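Local coordinates for protein SusD homolog (Bacteroides thetaiotaomicron, PDB 4MRU) that probably binds mucin O-glycans at the cell surface as a SusD-like, TPR-type outer membrane lipoprotein of a gut bacterium, at residues S26-R29 with G30-L34; L184-V187 with Y188-K191. All blocks are in the same frame, centred on the assembly; numbering follows the deposited sequence.

Interaction 1 (S26-R29 with G30-L34)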
loop_
_atom_site.group_PDB
_atom_site.type_symbol
_atom_site.label_atom_id
_atom_site.label_comp_id
_atom_site.label_asym_id
_atom_site.label_seq_id
_atom_site.Cartn_x
_atom_site.Cartn_y
_atom_site.Cartn_z
ATOM N N SER A 26 -22.796 -9.586 -6.754
ATOM C CA SER A 26 -22.643 -9.100 -5.377
ATOM C C SER A 26 -21.405 -9.730 -4.718
ATOM O O SER A 26 -20.721 -9.068 -3.924
ATOM C CB SER A 26 -23.919 -9.308 -4.525
ATOM O OG SER A 26 -24.275 -10.658 -4.459
ATOM N N THR A 27 -21.093 -10.963 -5.090
ATOM C CA THR A 27 -19.987 -11.681 -4.517
ATOM C C THR A 27 -18.654 -11.095 -5.015
ATOM O O THR A 27 -17.720 -10.847 -4.241
ATOM C CB THR A 27 -20.099 -13.186 -4.847
ATOM O OG1 THR A 27 -21.269 -13.724 -4.220
ATOM C CG2 THR A 27 -18.903 -13.917 -4.343
ATOM N N ILE A 28 -18.571 -10.861 -6.313
ATOM C CA ILE A 28 -17.420 -10.206 -6.894
ATOM C C ILE A 28 -17.246 -8.786 -6.312
ATOM O O ILE A 28 -16.143 -8.410 -5.940
ATOM C CB ILE A 28 -17.551 -10.172 -8.439
ATOM C CG1 ILE A 28 -17.406 -11.606 -8.992
ATOM C CG2 ILE A 28 -16.530 -9.238 -9.033
ATOM C CD1 ILE A 28 -17.561 -11.700 -10.492
ATOM N N ARG A 29 -18.331 -8.009 -6.203
ATOM C CA ARG A 29 -18.214 -6.668 -5.581
ATOM C C ARG A 29 -17.766 -6.760 -4.106
ATOM O O ARG A 29 -17.049 -5.900 -3.631
ATOM C CB ARG A 29 -19.500 -5.903 -5.681
ATOM C CG ARG A 29 -19.841 -5.433 -7.091
ATOM C CD ARG A 29 -21.250 -4.810 -7.138
ATOM N NE ARG A 29 -21.435 -4.275 -8.471
ATOM C CZ ARG A 29 -22.059 -4.884 -9.473
ATOM N NH1 ARG A 29 -22.759 -6.010 -9.282
ATOM N NH2 ARG A 29 -22.025 -4.319 -10.670
ATOM N N GLY A 30 -18.229 -7.789 -3.402
ATOM C CA GLY A 30 -17.828 -8.037 -2.047
ATOM C C GLY A 30 -16.312 -8.240 -1.958
ATOM O O GLY A 30 -15.657 -7.662 -1.113
ATOM N N LEU A 31 -15.778 -9.088 -2.835
ATOM C CA LEU A 31 -14.352 -9.282 -2.935
ATOM C C LEU A 31 -13.598 -8.011 -3.333
ATOM O O LEU A 31 -12.534 -7.691 -2.767
ATOM C CB LEU A 31 -14.062 -10.420 -3.935
ATOM C CG LEU A 31 -14.424 -11.837 -3.497
ATOM C CD1 LEU A 31 -14.355 -12.791 -4.694
ATOM C CD2 LEU A 31 -13.518 -12.314 -2.363
ATOM N N GLN A 32 -14.108 -7.272 -4.322
ATOM C CA GLN A 32 -13.454 -6.022 -4.731
ATOM C C GLN A 32 -13.384 -5.023 -3.576
ATOM O O GLN A 32 -12.421 -4.256 -3.455
ATOM C CB GLN A 32 -14.173 -5.406 -5.942
ATOM C CG GLN A 32 -14.062 -6.289 -7.168
ATOM C CD GLN A 32 -14.762 -5.771 -8.426
ATOM O OE1 GLN A 32 -15.760 -5.047 -8.386
ATOM N NE2 GLN A 32 -14.251 -6.191 -9.549
ATOM N N GLY A 33 -14.379 -5.079 -2.688
ATOM C CA GLY A 33 -14.405 -4.256 -1.492
ATOM C C GLY A 33 -13.565 -4.711 -0.334
ATOM O O GLY A 33 -13.614 -4.113 0.732
ATOM N N LEU A 34 -12.798 -5.772 -0.527
ATOM C CA LEU A 34 -11.851 -6.249 0.517
ATOM C C LEU A 34 -10.401 -6.027 0.137
ATOM O O LEU A 34 -9.467 -6.468 0.846
ATOM C CB LEU A 34 -12.114 -7.719 0.744
ATOM C CG LEU A 34 -13.383 -8.005 1.554
ATOM C CD1 LEU A 34 -13.796 -9.465 1.426
ATOM C CD2 LEU A 34 -13.185 -7.635 3.016
#

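Interaction 2 (L184-V187 with Y188-K191). With EDO (1,2-ethanediol), chain J.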
loop_
_atom_site.group_PDB
_atom_site.type_symbol
_atom_site.label_atom_id
_atom_site.label_comp_id
_atom_site.label_asym_id
_atom_site.label_seq_id
_atom_site.Cartn_x
_atom_site.Cartn_y
_atom_site.Cartn_z
ATOM N N LEU A 184 -21.153 -7.172 -13.472
ATOM C CA LEU A 184 -20.704 -7.967 -12.346
ATOM C C LEU A 184 -19.384 -7.521 -11.762
ATOM O O LEU A 184 -18.788 -8.236 -10.958
ATOM C CB LEU A 184 -20.529 -9.426 -12.798
ATOM C CG LEU A 184 -21.690 -10.170 -13.448
ATOM C CD1 LEU A 184 -21.260 -11.604 -13.640
ATOM C CD2 LEU A 184 -22.970 -10.081 -12.637
ATOM N N ASP A 185 -18.912 -6.343 -12.143
ATOM C CA ASP A 185 -17.508 -5.993 -11.938
ATOM C C ASP A 185 -17.388 -4.480 -11.953
ATOM O O ASP A 185 -17.639 -3.845 -12.986
ATOM C CB ASP A 185 -16.691 -6.657 -13.048
ATOM C CG ASP A 185 -15.292 -6.018 -13.250
ATOM O OD1 ASP A 185 -14.756 -5.354 -12.324
ATOM O OD2 ASP A 185 -14.754 -6.177 -14.366
ATOM N N ASP A 186 -17.083 -3.880 -10.814
ATOM C CA ASP A 186 -17.043 -2.382 -10.748
ATOM C C ASP A 186 -15.660 -1.796 -10.785
ATOM O O ASP A 186 -15.416 -0.640 -10.367
ATOM C CB ASP A 186 -17.819 -1.902 -9.511
ATOM C CG ASP A 186 -19.341 -2.033 -9.708
ATOM O OD1 ASP A 186 -19.791 -2.319 -10.831
ATOM O OD2 ASP A 186 -20.082 -1.804 -8.740
ATOM N N VAL A 187 -14.732 -2.591 -11.301
ATOM C CA VAL A 187 -13.342 -2.148 -11.520
ATOM C C VAL A 187 -13.180 -1.931 -13.015
ATOM O O VAL A 187 -12.944 -0.801 -13.453
ATOM C CB VAL A 187 -12.323 -3.152 -10.982
ATOM C CG1 VAL A 187 -10.885 -2.791 -11.406
ATOM C CG2 VAL A 187 -12.407 -3.175 -9.463
ATOM N N TYR A 188 -13.357 -3.001 -13.792
ATOM C CA TYR A 188 -13.186 -2.915 -15.257
ATOM C C TYR A 188 -14.438 -3.219 -16.070
ATOM O O TYR A 188 -14.371 -3.316 -17.310
ATOM C CB TYR A 188 -12.042 -3.834 -15.689
ATOM C CG TYR A 188 -10.672 -3.332 -15.339
ATOM C CD1 TYR A 188 -10.247 -2.051 -15.702
ATOM C CD2 TYR A 188 -9.773 -4.151 -14.692
ATOM C CE1 TYR A 188 -8.971 -1.615 -15.405
ATOM C CE2 TYR A 188 -8.505 -3.729 -14.402
ATOM C CZ TYR A 188 -8.103 -2.460 -14.757
ATOM O OH TYR A 188 -6.806 -2.105 -14.467
ATOM N N TYR A 189 -15.590 -3.329 -15.403
ATOM C CA TYR A 189 -16.859 -3.540 -16.077
ATOM C C TYR A 189 -16.750 -4.609 -17.148
ATOM O O TYR A 189 -17.259 -4.484 -18.257
ATOM C CB TYR A 189 -17.351 -2.202 -16.636
ATOM C CG TYR A 189 -17.531 -1.170 -15.517
ATOM C CD1 TYR A 189 -18.684 -1.150 -14.757
ATOM C CD2 TYR A 189 -16.514 -0.253 -15.200
ATOM C CE1 TYR A 189 -18.853 -0.220 -13.729
ATOM C CE2 TYR A 189 -16.659 0.652 -14.182
ATOM C CZ TYR A 189 -17.839 0.671 -13.450
ATOM O OH TYR A 189 -17.998 1.577 -12.437
ATOM N N GLY A 190 -16.087 -5.684 -16.800
ATOM C CA GLY A 190 -16.137 -6.895 -17.640
ATOM C C GLY A 190 -15.053 -6.985 -18.697
ATOM O O GLY A 190 -15.046 -7.925 -19.466
ATOM N N LYS A 191 -14.127 -6.031 -18.744
ATOM C CA LYS A 191 -13.108 -6.013 -19.781
ATOM C C LYS A 191 -11.917 -6.866 -19.381
ATOM O O LYS A 191 -11.020 -6.435 -18.646
ATOM C CB LYS A 191 -12.696 -4.556 -20.101
ATOM C CG LYS A 191 -11.772 -4.402 -21.304
ATOM C CD LYS A 191 -12.569 -4.439 -22.606
ATOM C CE LYS A 191 -11.652 -4.371 -23.812
ATOM N NZ LYS A 191 -12.440 -4.726 -25.025
HETATM C C1 EDO J . -20.196 1.222 -10.168
HETATM O O1 EDO J . -20.200 2.045 -11.318
HETATM C C2 EDO J . -20.347 2.117 -8.947
HETATM O O2 EDO J . -21.189 3.242 -9.229
#

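Interaction 1 (S26-R29 with G30-L34)
Gln-32 and Ile-28 sit one helical turn apart in helix 24-32, and their side chains run side by side in the same direction. The backbone joins them first: Gln-32 N donates to Ile-28 O at 2.8 Å, the donor almost in line with the carbonyl. Gln-32 CB lies 3.6 Å from Ile-28 O. Gln-32 CG sits anti to its own carbonyl carbon (chi1 -65°), which brings it back over the preceding turn, 3.2 Å from Ile-28 O. Gln-32 CD comes next, 3.9 Å from Ile-28 CG2. At the tip, Gln-32 NE2 lies 3.8 Å from Ile-28 CG2. The amide finds its polar partners in another part of the chain: NE2 donates to Asp-185 OD1, and OE1 accepts from Asp-186 N. With an alanine in its place, Asp-186 N is likely to lose its acceptor and Asp-185 OD1 one of its donors, and Ile-28 CG2 its amide neighbour.

Three more i to i+4 alpha-helical bonds continue the pattern. Gly-30 N reaches Ser-26 O, Leu-31 N reaches Thr-27 O at 3.0 Å, and Gly-33 N reaches Arg-29 O at 2.9 Å. Leu-31 CG rests 3.5 Å from Thr-27 O, and its side chain packs on Leu-113 and Ile-117 of helix 104-125. Within the turn the cohesion is mainly backbone hydrogen bonding, with one methyl alongside the glutamine amide; that amide spends its polar atoms on a neighbouring loop.

Interaction 2 (L184-V187 with Y188-K191)
Asp-185 OD1 is gripped by two backbone N-H groups of its own loop. Val-187 N donates to Asp-185 OD1 at 2.9 Å. Tyr-188 N donates to Asp-185 OD1 at 3.1 Å. Both come from the same face of the carboxylate, well out of its plane. The other oxygen, Asp-185 OD2, takes the N-H of Gly-190 N at 2.8 Å, again from above the plane. CG stands anti to the Asp-185 N (chi1 161°), which turns the carboxylate toward these donors. Gln-32 NE2 and Trp-195 NE1 add side-chain bonds to OD1 and OD2, so this buried carboxylate is well supplied with donors. They would be expected to stabilise its negative charge.

The bond from Val-187 N makes an Asx turn. A type I' beta turn follows from Tyr-188 to Lys-191, closed by Lys-191 N on Tyr-188 O. Lys-191 is the N-cap of helix 192-209, so the turn leads into that helix.

Val-187 CG1 lies over one face of the Tyr-188 ring, 3.9 Å from its centroid, in a CH-pi contact. The ring also meets Trp-195 edge to face, and its hydroxyl bonds to Asp-237 O.

The Tyr-189 side chain folds back over Asp-185 and Asp-186. Asp-186 CA lies over one ring face, toward the rim, and Tyr-189 CD1 comes within 3.4 Å of Asp-185 O. Asp-186 OD1 lies 3.7 Å from Tyr-189 CE1, with carboxylate and ring planes 36° apart. The main partner of this carboxylate is Arg-29, by a salt bridge. The Tyr-189 hydroxyl shares a hydrogen bond with O1 of a 1,2-ethanediol, probably from the crystallisation liquor.

Overall arrangement
Interactions 1 and 2 are far apart in sequence but touch in the fold, with centres about 11 Å apart. Interaction 1 is a helix end, mostly buried, held by regular backbone bonds and packed against helices 81-100 and 104-125. Interaction 2 is an irregular, partly buried loop leading into helix 192-209. There a carboxylate takes over as acceptor for backbone N-H groups, and aromatic rings supply much of the packing. Polar side chains join the two: Arg-29 NE forms a salt bridge with Asp-186 OD2 at 2.8 Å. Elsewhere along the same junction, Ile-28 CG2 packs on Leu-184 O. Both contacts lie away from the magnesium site at Asn-373.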